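Local coordinates for protein syndapin (Drosophila melanogaster, PDB 3I2W) that probably takes part in endocytosis and the internalization of plasma-membrane proteins, binding phospholipids as a homodimer through its F-BAR domain, at residues B[8-13]-B[118-123]; B[15-20]-B[104-109]; B[96-101]-B[230-235]. One frame throughout, in Å; residues are numbered along the deposited sequence.

Contact 1 (B[8-13]-B[118-123]); sequences GNYKRT and DLEDLF
Tyr10 and Phe123 pack against each other where the start of helix 11-58 meets helix 114-159 in the elongated helical F-BAR domain. Their ring planes are only 15° apart. The rings are strongly offset, centroids 4.8 Å apart, with little face-to-face overlap. Each ring instead covers the other residue's beta carbon. Tyr10 CB lies 3.6 Å from the centroid of the Phe123 ring, and Phe123 CB lies 3.5 Å from the centroid of the Tyr10 ring. This is a reciprocal pair of CH-pi contacts, made as the two side chains pass in opposite directions. Tyr10 CG sits between its backbone N and carbonyl carbon (chi1 52°), which lays the ring over Phe123 CB. Glu120 O lies obliquely to that ring, 3.9 Å from Tyr10 CE2. The Glu120 carboxylate is engaged elsewhere: its OE2 makes a salt bridge to Arg116 and a hydrogen bond with Thr14 OG1. Further out, Phe4 packs on both aromatic residues, and Met211 and Val214 of helix 169-240 pack on Phe123. Trp271 NE1 of the second subunit is hydrogen-bonded to Thr13 OG1. Tyr10 lies within a type I turn from Gly8 to Lys11, and Gly8 N is hydrogen-bonded to Gln127 OE1.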
loop_
_atom_site.group_PDB
_atom_site.type_symbol
_atom_site.label_atom_id
_atom_site.label_comp_id
_atom_site.label_asym_id
_atom_site.label_seq_id
_atom_site.Cartn_x
_atom_site.Cartn_y
_atom_site.Cartn_z
ATOM N N GLY B 8 -37.064 29.300 -3.159
ATOM C CA GLY B 8 -35.734 28.957 -3.646
ATOM C C GLY B 8 -34.948 27.958 -2.809
ATOM O O GLY B 8 -33.975 27.408 -3.263
ATOM N N ASN B 9 -35.351 27.723 -1.583
ATOM C CA ASN B 9 -34.532 26.965 -0.686
ATOM C C ASN B 9 -34.515 25.477 -0.907
ATOM O O ASN B 9 -33.792 24.791 -0.220
ATOM C CB ASN B 9 -34.900 27.282 0.755
ATOM C CG ASN B 9 -34.105 28.443 1.295
ATOM O OD1 ASN B 9 -33.189 28.917 0.655
ATOM N ND2 ASN B 9 -34.434 28.892 2.476
ATOM N N TYR B 10 -35.271 24.981 -1.882
ATOM C CA TYR B 10 -35.251 23.574 -2.234
ATOM C C TYR B 10 -33.975 23.248 -2.925
ATOM O O TYR B 10 -33.720 22.108 -3.281
ATOM C CB TYR B 10 -36.373 23.245 -3.175
ATOM C CG TYR B 10 -36.441 24.141 -4.375
ATOM C CD1 TYR B 10 -37.284 25.235 -4.409
ATOM C CD2 TYR B 10 -35.670 23.903 -5.462
ATOM C CE1 TYR B 10 -37.345 26.063 -5.514
ATOM C CE2 TYR B 10 -35.736 24.709 -6.560
ATOM C CZ TYR B 10 -36.568 25.789 -6.591
ATOM O OH TYR B 10 -36.578 26.569 -7.729
ATOM N N LYS B 11 -33.131 24.243 -3.082
ATOM C CA LYS B 11 -31.951 24.064 -3.865
ATOM C C LYS B 11 -30.875 23.277 -3.152
ATOM O O LYS B 11 -30.040 22.682 -3.801
ATOM C CB LYS B 11 -31.473 25.400 -4.384
ATOM C CG LYS B 11 -32.536 26.054 -5.228
ATOM C CD LYS B 11 -31.992 26.872 -6.453
ATOM C CE LYS B 11 -32.846 28.155 -6.659
ATOM N NZ LYS B 11 -32.723 28.655 -8.020
ATOM N N ARG B 12 -30.912 23.226 -1.824
ATOM C CA ARG B 12 -30.037 22.288 -1.106
ATOM C C ARG B 12 -30.381 20.888 -1.519
ATOM O O ARG B 12 -29.501 20.157 -1.816
ATOM C CB ARG B 12 -30.078 22.464 0.398
ATOM C CG ARG B 12 -30.104 23.967 0.767
ATOM C CD ARG B 12 -29.475 24.358 2.113
ATOM N NE ARG B 12 -30.284 23.952 3.260
ATOM C CZ ARG B 12 -31.322 24.638 3.716
ATOM N NH1 ARG B 12 -31.695 25.765 3.121
ATOM N NH2 ARG B 12 -31.992 24.198 4.768
ATOM N N THR B 13 -31.648 20.549 -1.697
ATOM C CA THR B 13 -31.987 19.195 -2.093
ATOM C C THR B 13 -31.576 18.881 -3.517
ATOM O O THR B 13 -31.083 17.784 -3.793
ATOM C CB THR B 13 -33.445 18.909 -1.843
ATOM O OG1 THR B 13 -33.676 19.014 -0.444
ATOM C CG2 THR B 13 -33.800 17.508 -2.222
ATOM N N ASP B 118 -34.278 19.068 -14.236
ATOM C CA ASP B 118 -35.661 18.660 -14.274
ATOM C C ASP B 118 -36.325 18.852 -12.944
ATOM O O ASP B 118 -37.433 19.338 -12.873
ATOM C CB ASP B 118 -35.796 17.204 -14.631
ATOM C CG ASP B 118 -35.550 16.922 -16.084
ATOM O OD1 ASP B 118 -35.571 17.853 -16.906
ATOM O OD2 ASP B 118 -35.290 15.745 -16.431
ATOM N N LEU B 119 -35.676 18.449 -11.873
ATOM C CA LEU B 119 -36.316 18.582 -10.597
ATOM C C LEU B 119 -36.317 19.970 -10.023
ATOM O O LEU B 119 -37.037 20.242 -9.075
ATOM C CB LEU B 119 -35.680 17.666 -9.598
ATOM C CG LEU B 119 -36.566 16.480 -9.653
ATOM C CD1 LEU B 119 -36.103 15.723 -10.912
ATOM C CD2 LEU B 119 -36.210 15.771 -8.492
ATOM N N GLU B 120 -35.480 20.847 -10.542
ATOM C CA GLU B 120 -35.455 22.154 -9.959
ATOM C C GLU B 120 -36.660 22.726 -10.540
ATOM O O GLU B 120 -37.413 23.367 -9.846
ATOM C CB GLU B 120 -34.242 22.933 -10.391
ATOM C CG GLU B 120 -33.056 22.716 -9.508
ATOM C CD GLU B 120 -31.816 23.405 -10.039
ATOM O OE1 GLU B 120 -31.892 24.011 -11.118
ATOM O OE2 GLU B 120 -30.768 23.381 -9.377
ATOM N N ASP B 121 -36.848 22.453 -11.829
ATOM C CA ASP B 121 -38.050 22.798 -12.579
ATOM C C ASP B 121 -39.313 22.275 -11.898
ATOM O O ASP B 121 -40.286 22.981 -11.788
ATOM C CB ASP B 121 -37.944 22.305 -14.031
ATOM C CG ASP B 121 -36.926 23.127 -14.854
ATOM O OD1 ASP B 121 -36.263 24.038 -14.317
ATOM O OD2 ASP B 121 -36.714 22.864 -16.052
ATOM N N LEU B 122 -39.300 21.072 -11.382
ATOM C CA LEU B 122 -40.508 20.562 -10.843
ATOM C C LEU B 122 -40.807 21.279 -9.553
ATOM O O LEU B 122 -41.961 21.543 -9.277
ATOM C CB LEU B 122 -40.373 19.088 -10.634
ATOM C CG LEU B 122 -41.658 18.367 -10.370
ATOM C CD1 LEU B 122 -42.467 18.397 -11.625
ATOM C CD2 LEU B 122 -41.356 16.943 -9.977
ATOM N N PHE B 123 -39.791 21.603 -8.758
ATOM C CA PHE B 123 -40.006 22.349 -7.523
ATOM C C PHE B 123 -40.476 23.755 -7.853
ATOM O O PHE B 123 -41.300 24.347 -7.162
ATOM C CB PHE B 123 -38.719 22.524 -6.773
ATOM C CG PHE B 123 -38.450 21.480 -5.754
ATOM C CD1 PHE B 123 -39.283 21.319 -4.650
ATOM C CD2 PHE B 123 -37.326 20.678 -5.854
ATOM C CE1 PHE B 123 -39.003 20.368 -3.688
ATOM C CE2 PHE B 123 -37.060 19.740 -4.885
ATOM C CZ PHE B 123 -37.892 19.590 -3.797
#

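Contact 2 (B[15-20]-B[104-109]); sequences KRIEDG and ENYHHT
Ile17 O accepts a hydrogen bond from a water, at 2.9 Å from the water oxygen, and the same water links to Tyr106 OH. That second link is modelled rather short and is less certain. The water lies in the plane of the phenol ring, at its edge. Within the helix, Ile17 O also takes a weak bond from Gly20 N. The contact joins helix 11-58 to the end of helix 63-105 and its hairpin in the F-BAR bundle. The ring itself lies against the backbone of helix 11-58. Tyr106 CE1 is 3.4 Å from Ile17 O, which lies oblique to the ring. Tyr106 OH is 3.5 Å from Gly20 C. Gly20 has no side chain; a beta carbon there would point toward the tyrosine and would probably collide with the phenol oxygen. The apolar part is slight: Ile17 CG2 is 4.2 Å from Tyr106 CE1.

Tyr106 CG stands beside its backbone N, anti to the carbonyl carbon (chi1 -58°), and the ring reaches toward residues 17 to 20. Asn105 CB sits above one face, off centre. Tyr106 lies where helix 63-105 gives way to the small antiparallel hairpin of strands 108-109 and 112-113. Next to it, His107 NE2 bonds back to Glu104 O at 3.1 Å, from above the carbonyl plane. On the helix, Lys15 NZ forms a salt bridge with Asp19 OD2, one turn on, at 3.2 Å. Around the contact, Arg225 of helix 169-240 touches Tyr106, while Trp271 of the second subunit makes a cation-pi contact with Arg16.

All three touching residues are buried. The polar link across the two segments runs through the water. The fit of the buried phenol therefore probably depends on that water as well as on the helix backbone beside it.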
loop_
_atom_site.group_PDB
_atom_site.type_symbol
_atom_site.label_atom_id
_atom_site.label_comp_id
_atom_site.label_asym_id
_atom_site.label_seq_id
_atom_site.Cartn_x
_atom_site.Cartn_y
_atom_site.Cartn_z
ATOM N N LYS B 15 -29.214 20.419 -5.140
ATOM C CA LYS B 15 -27.755 20.416 -5.251
ATOM C C LYS B 15 -27.272 19.005 -4.934
ATOM O O LYS B 15 -26.296 18.524 -5.501
ATOM C CB LYS B 15 -27.115 21.483 -4.347
ATOM C CG LYS B 15 -25.627 21.499 -4.333
ATOM C CD LYS B 15 -25.035 22.795 -3.714
ATOM C CE LYS B 15 -23.571 22.563 -3.140
ATOM N NZ LYS B 15 -23.522 21.567 -1.921
ATOM N N ARG B 16 -28.010 18.331 -4.070
ATOM C CA ARG B 16 -27.602 17.027 -3.577
ATOM C C ARG B 16 -27.638 15.936 -4.658
ATOM O O ARG B 16 -26.873 15.013 -4.602
ATOM C CB ARG B 16 -28.407 16.616 -2.337
ATOM C CG ARG B 16 -28.078 15.180 -1.946
ATOM C CD ARG B 16 -28.956 14.585 -0.845
ATOM N NE ARG B 16 -30.361 14.554 -1.213
ATOM C CZ ARG B 16 -31.312 14.006 -0.469
ATOM N NH1 ARG B 16 -31.006 13.365 0.663
ATOM N NH2 ARG B 16 -32.568 14.068 -0.868
ATOM N N ILE B 17 -28.549 16.042 -5.616
ATOM C CA ILE B 17 -28.514 15.231 -6.797
ATOM C C ILE B 17 -27.157 15.287 -7.427
ATOM O O ILE B 17 -26.596 14.243 -7.696
ATOM C CB ILE B 17 -29.520 15.735 -7.851
ATOM C CG1 ILE B 17 -30.922 15.522 -7.360
ATOM C CG2 ILE B 17 -29.394 14.996 -9.139
ATOM C CD1 ILE B 17 -31.919 16.153 -8.229
ATOM N N GLU B 18 -26.647 16.490 -7.713
ATOM C CA GLU B 18 -25.349 16.674 -8.364
ATOM C C GLU B 18 -24.182 16.271 -7.442
ATOM O O GLU B 18 -23.160 15.803 -7.902
ATOM C CB GLU B 18 -25.196 18.119 -8.760
ATOM C CG GLU B 18 -23.765 18.502 -9.146
ATOM C CD GLU B 18 -23.616 19.629 -10.211
ATOM O OE1 GLU B 18 -24.609 20.223 -10.629
ATOM O OE2 GLU B 18 -22.480 19.891 -10.670
ATOM N N ASP B 19 -24.318 16.469 -6.139
ATOM C CA ASP B 19 -23.372 15.956 -5.246
ATOM C C ASP B 19 -23.318 14.431 -5.408
ATOM O O ASP B 19 -22.257 13.812 -5.245
ATOM C CB ASP B 19 -23.736 16.391 -3.832
ATOM C CG ASP B 19 -23.441 17.900 -3.569
ATOM O OD1 ASP B 19 -22.662 18.537 -4.336
ATOM O OD2 ASP B 19 -23.980 18.470 -2.582
ATOM N N GLY B 20 -24.420 13.795 -5.760
ATOM C CA GLY B 20 -24.363 12.361 -5.888
ATOM C C GLY B 20 -23.438 11.968 -7.029
ATOM O O GLY B 20 -22.644 11.052 -6.880
ATOM N N GLU B 104 -25.575 5.712 -15.902
ATOM C CA GLU B 104 -26.967 5.361 -16.131
ATOM C C GLU B 104 -27.920 6.278 -15.462
ATOM O O GLU B 104 -29.049 6.391 -15.903
ATOM C CB GLU B 104 -27.284 3.925 -15.751
ATOM C CG GLU B 104 -27.143 3.054 -16.989
ATOM C CD GLU B 104 -26.947 1.569 -16.687
ATOM O OE1 GLU B 104 -27.185 1.083 -15.538
ATOM O OE2 GLU B 104 -26.549 0.876 -17.648
ATOM N N ASN B 105 -27.456 6.971 -14.435
ATOM C CA ASN B 105 -28.339 7.777 -13.637
ATOM C C ASN B 105 -28.127 9.242 -13.729
ATOM O O ASN B 105 -28.838 9.970 -13.046
ATOM C CB ASN B 105 -28.176 7.406 -12.191
ATOM C CG ASN B 105 -28.583 6.021 -11.935
ATOM O OD1 ASN B 105 -29.755 5.732 -11.832
ATOM N ND2 ASN B 105 -27.611 5.136 -11.815
ATOM N N TYR B 106 -27.145 9.681 -14.506
ATOM C CA TYR B 106 -26.874 11.098 -14.654
ATOM C C TYR B 106 -26.630 11.343 -16.124
ATOM O O TYR B 106 -25.861 10.647 -16.746
ATOM C CB TYR B 106 -25.681 11.536 -13.788
ATOM C CG TYR B 106 -25.834 11.250 -12.282
ATOM C CD1 TYR B 106 -26.630 12.043 -11.477
ATOM C CD2 TYR B 106 -25.220 10.159 -11.686
ATOM C CE1 TYR B 106 -26.795 11.773 -10.090
ATOM C CE2 TYR B 106 -25.365 9.889 -10.305
ATOM C CZ TYR B 106 -26.141 10.706 -9.541
ATOM O OH TYR B 106 -26.296 10.446 -8.236
ATOM N N HIS B 107 -27.353 12.279 -16.711
ATOM C CA HIS B 107 -27.261 12.555 -18.116
ATOM C C HIS B 107 -26.842 13.983 -18.200
ATOM O O HIS B 107 -27.027 14.733 -17.236
ATOM C CB HIS B 107 -28.589 12.233 -18.762
ATOM C CG HIS B 107 -28.925 10.784 -18.612
ATOM N ND1 HIS B 107 -28.474 9.822 -19.497
ATOM C CD2 HIS B 107 -29.522 10.110 -17.595
ATOM C CE1 HIS B 107 -28.832 8.628 -19.064
ATOM N NE2 HIS B 107 -29.470 8.776 -17.912
ATOM N N HIS B 108 -26.178 14.355 -19.289
ATOM C CA HIS B 108 -25.544 15.660 -19.301
ATOM C C HIS B 108 -26.060 16.468 -20.443
ATOM O O HIS B 108 -25.738 16.152 -21.561
ATOM C CB HIS B 108 -24.031 15.551 -19.383
ATOM C CG HIS B 108 -23.427 14.783 -18.267
ATOM N ND1 HIS B 108 -22.781 15.393 -17.222
ATOM C CD2 HIS B 108 -23.323 13.447 -18.046
ATOM C CE1 HIS B 108 -22.336 14.471 -16.379
ATOM N NE2 HIS B 108 -22.651 13.281 -16.861
ATOM N N THR B 109 -26.871 17.482 -20.175
ATOM C CA THR B 109 -27.404 18.307 -21.259
ATOM C C THR B 109 -27.239 19.774 -20.983
ATOM O O THR B 109 -27.352 20.209 -19.873
ATOM C CB THR B 109 -28.919 18.176 -21.488
ATOM O OG1 THR B 109 -29.282 16.833 -21.637
ATOM C CG2 THR B 109 -29.216 18.704 -22.822
HETATM O O HOH W 1 -27.336 11.786 -6.349
#

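Contact 3 (B[96-101]-B[230-235]); sequences SQIKTW and KEILFN
Ile98 and Ile232 make the tight, buried part of this contact. Ile98 CD1 meets Ile232 CG2 at 3.5 Å, the two branched chains crossing at a slant. Leu27 and Gln28 of helix 11-58 pack on Ile98, and Val94 packs on Ile232, so this side faces the interior of the helix bundle. Helices 63-105 and 169-240 run antiparallel here in the F-BAR bundle, with segment axes 163° apart in direction and 11.3 Å apart at closest approach. The other side is polar and partly exposed. There Gln97 NE2 gives Asn235 OD1 a hydrogen bond 3.0 Å long, straight at the N-H, with the donor tilted somewhat from the carbonyl plane of Asn235. The acceptor lies in the amide plane of Gln97, and the two amides are nearly coplanar (28°). Gln97 NE2 also hydrogen-bonds to Asp93 O, one turn back on its own helix. Beside this amide, Ile232 CD1 comes to 3.6 Å from Gln97 NE2. With an alanine here in place of Gln97, Asn235 OD1 would probably be left without its partner on helix 63-105 and Ile232 CD1 without the amide beside it. Elsewhere on helix 169-240, Leu233 and Phe234 pack on Ile259 of the second subunit.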
loop_
_atom_site.group_PDB
_atom_site.type_symbol
_atom_site.label_atom_id
_atom_site.label_comp_id
_atom_site.label_asym_id
_atom_site.label_seq_id
_atom_site.Cartn_x
_atom_site.Cartn_y
_atom_site.Cartn_z
ATOM N N SER B 96 -15.692 -0.321 -12.363
ATOM C CA SER B 96 -16.563 -0.392 -13.547
ATOM C C SER B 96 -18.038 -0.376 -13.167
ATOM O O SER B 96 -18.879 0.187 -13.897
ATOM C CB SER B 96 -16.343 -1.718 -14.244
ATOM O OG SER B 96 -16.632 -2.729 -13.272
ATOM N N GLN B 97 -18.366 -1.014 -12.050
ATOM C CA GLN B 97 -19.738 -1.014 -11.626
ATOM C C GLN B 97 -20.156 0.415 -11.384
ATOM O O GLN B 97 -21.159 0.828 -11.856
ATOM C CB GLN B 97 -19.874 -1.747 -10.337
ATOM C CG GLN B 97 -20.209 -3.172 -10.445
ATOM C CD GLN B 97 -20.536 -3.725 -9.061
ATOM O OE1 GLN B 97 -21.709 -3.856 -8.735
ATOM N NE2 GLN B 97 -19.523 -3.978 -8.224
ATOM N N ILE B 98 -19.384 1.150 -10.613
ATOM C CA ILE B 98 -19.653 2.521 -10.334
ATOM C C ILE B 98 -19.637 3.318 -11.592
ATOM O O ILE B 98 -20.531 4.115 -11.837
ATOM C CB ILE B 98 -18.653 3.100 -9.344
ATOM C CG1 ILE B 98 -18.707 2.266 -8.071
ATOM C CG2 ILE B 98 -19.028 4.567 -9.006
ATOM C CD1 ILE B 98 -17.629 2.636 -7.066
ATOM N N LYS B 99 -18.636 3.126 -12.420
ATOM C CA LYS B 99 -18.610 3.832 -13.665
ATOM C C LYS B 99 -19.987 3.699 -14.421
ATOM O O LYS B 99 -20.472 4.633 -15.059
ATOM C CB LYS B 99 -17.414 3.372 -14.489
ATOM C CG LYS B 99 -17.439 4.012 -15.870
ATOM C CD LYS B 99 -16.122 4.339 -16.409
ATOM C CE LYS B 99 -16.057 3.887 -17.856
ATOM N NZ LYS B 99 -14.858 4.471 -18.611
ATOM N N THR B 100 -20.598 2.519 -14.288
ATOM C CA THR B 100 -21.773 2.149 -15.019
ATOM C C THR B 100 -22.983 2.829 -14.445
ATOM O O THR B 100 -23.783 3.445 -15.201
ATOM C CB THR B 100 -21.967 0.623 -15.084
ATOM O OG1 THR B 100 -21.391 0.120 -16.296
ATOM C CG2 THR B 100 -23.428 0.270 -15.161
ATOM N N TRP B 101 -23.159 2.710 -13.145
ATOM C CA TRP B 101 -24.283 3.294 -12.483
ATOM C C TRP B 101 -24.302 4.793 -12.742
ATOM O O TRP B 101 -25.329 5.373 -13.053
ATOM C CB TRP B 101 -24.089 3.003 -11.027
ATOM C CG TRP B 101 -25.240 3.192 -10.168
ATOM C CD1 TRP B 101 -26.091 2.226 -9.741
ATOM C CD2 TRP B 101 -25.613 4.386 -9.479
ATOM N NE1 TRP B 101 -27.009 2.742 -8.859
ATOM C CE2 TRP B 101 -26.745 4.070 -8.678
ATOM C CE3 TRP B 101 -25.114 5.697 -9.459
ATOM C CZ2 TRP B 101 -27.413 5.020 -7.900
ATOM C CZ3 TRP B 101 -25.778 6.655 -8.654
ATOM C CH2 TRP B 101 -26.924 6.303 -7.903
ATOM N N LYS B 230 -23.586 1.541 -0.303
ATOM C CA LYS B 230 -23.379 0.559 0.740
ATOM C C LYS B 230 -22.868 -0.789 0.154
ATOM O O LYS B 230 -21.990 -1.453 0.735
ATOM C CB LYS B 230 -24.646 0.376 1.547
ATOM C CG LYS B 230 -24.346 -0.198 2.887
ATOM C CD LYS B 230 -25.521 -1.002 3.409
ATOM C CE LYS B 230 -25.197 -1.574 4.787
ATOM N NZ LYS B 230 -26.038 -1.049 5.860
ATOM N N GLU B 231 -23.375 -1.153 -1.022
ATOM C CA GLU B 231 -23.060 -2.413 -1.582
ATOM C C GLU B 231 -21.658 -2.464 -2.088
ATOM O O GLU B 231 -20.985 -3.472 -1.938
ATOM C CB GLU B 231 -23.982 -2.704 -2.775
ATOM C CG GLU B 231 -25.489 -3.033 -2.359
ATOM C CD GLU B 231 -25.550 -3.821 -0.945
ATOM O OE1 GLU B 231 -24.922 -4.988 -0.929
ATOM O OE2 GLU B 231 -26.193 -3.252 0.100
ATOM N N ILE B 232 -21.265 -1.408 -2.783
ATOM C CA ILE B 232 -19.956 -1.264 -3.382
ATOM C C ILE B 232 -18.942 -1.267 -2.241
ATOM O O ILE B 232 -17.984 -2.010 -2.268
ATOM C CB ILE B 232 -19.898 0.060 -4.125
ATOM C CG1 ILE B 232 -20.693 0.006 -5.411
ATOM C CG2 ILE B 232 -18.507 0.511 -4.371
ATOM C CD1 ILE B 232 -20.206 -0.972 -6.367
ATOM N N LEU B 233 -19.176 -0.479 -1.207
ATOM C CA LEU B 233 -18.363 -0.643 -0.037
ATOM C C LEU B 233 -18.149 -2.111 0.396
ATOM O O LEU B 233 -17.012 -2.490 0.617
ATOM C CB LEU B 233 -18.823 0.247 1.110
ATOM C CG LEU B 233 -18.590 1.739 0.897
ATOM C CD1 LEU B 233 -18.863 2.503 2.139
ATOM C CD2 LEU B 233 -17.195 2.003 0.471
ATOM N N PHE B 234 -19.176 -2.939 0.505
ATOM C CA PHE B 234 -18.960 -4.367 0.757
ATOM C C PHE B 234 -18.161 -5.016 -0.349
ATOM O O PHE B 234 -17.308 -5.880 -0.102
ATOM C CB PHE B 234 -20.267 -5.138 0.829
ATOM C CG PHE B 234 -21.040 -4.974 2.138
ATOM C CD1 PHE B 234 -20.484 -5.303 3.358
ATOM C CD2 PHE B 234 -22.348 -4.557 2.126
ATOM C CE1 PHE B 234 -21.200 -5.179 4.544
ATOM C CE2 PHE B 234 -23.072 -4.444 3.323
ATOM C CZ PHE B 234 -22.488 -4.751 4.522
ATOM N N ASN B 235 -18.422 -4.640 -1.585
ATOM C CA ASN B 235 -17.700 -5.239 -2.668
ATOM C C ASN B 235 -16.230 -4.901 -2.512
ATOM O O ASN B 235 -15.400 -5.743 -2.731
ATOM C CB ASN B 235 -18.207 -4.704 -3.984
ATOM C CG ASN B 235 -19.561 -5.275 -4.378
ATOM O OD1 ASN B 235 -20.103 -4.921 -5.402
ATOM N ND2 ASN B 235 -20.098 -6.139 -3.585
#

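The three contacts follow one another along the middle of the F-BAR helical bundle. Contacts 1 and 2 have centres 13 Å apart and share helix 11-58. They touch through Leu119 CB and Ile17 CD1. Contacts 2 and 3 share helix 63-105, with centres 16 Å apart, and touch through Tyr106 and Trp101. Contacts 1 and 3 lie 27 Å apart between centres and do not touch. Along the chain, both segments of contact 2 fall between those of contact 1, while contact 3 alternates with each of the others. They connect the long helices pairwise in the central part of the elongated subunit: 11-58 with 114-159, 11-58 with the end of 63-105, and 63-105 with 169-240. All three border the second subunit.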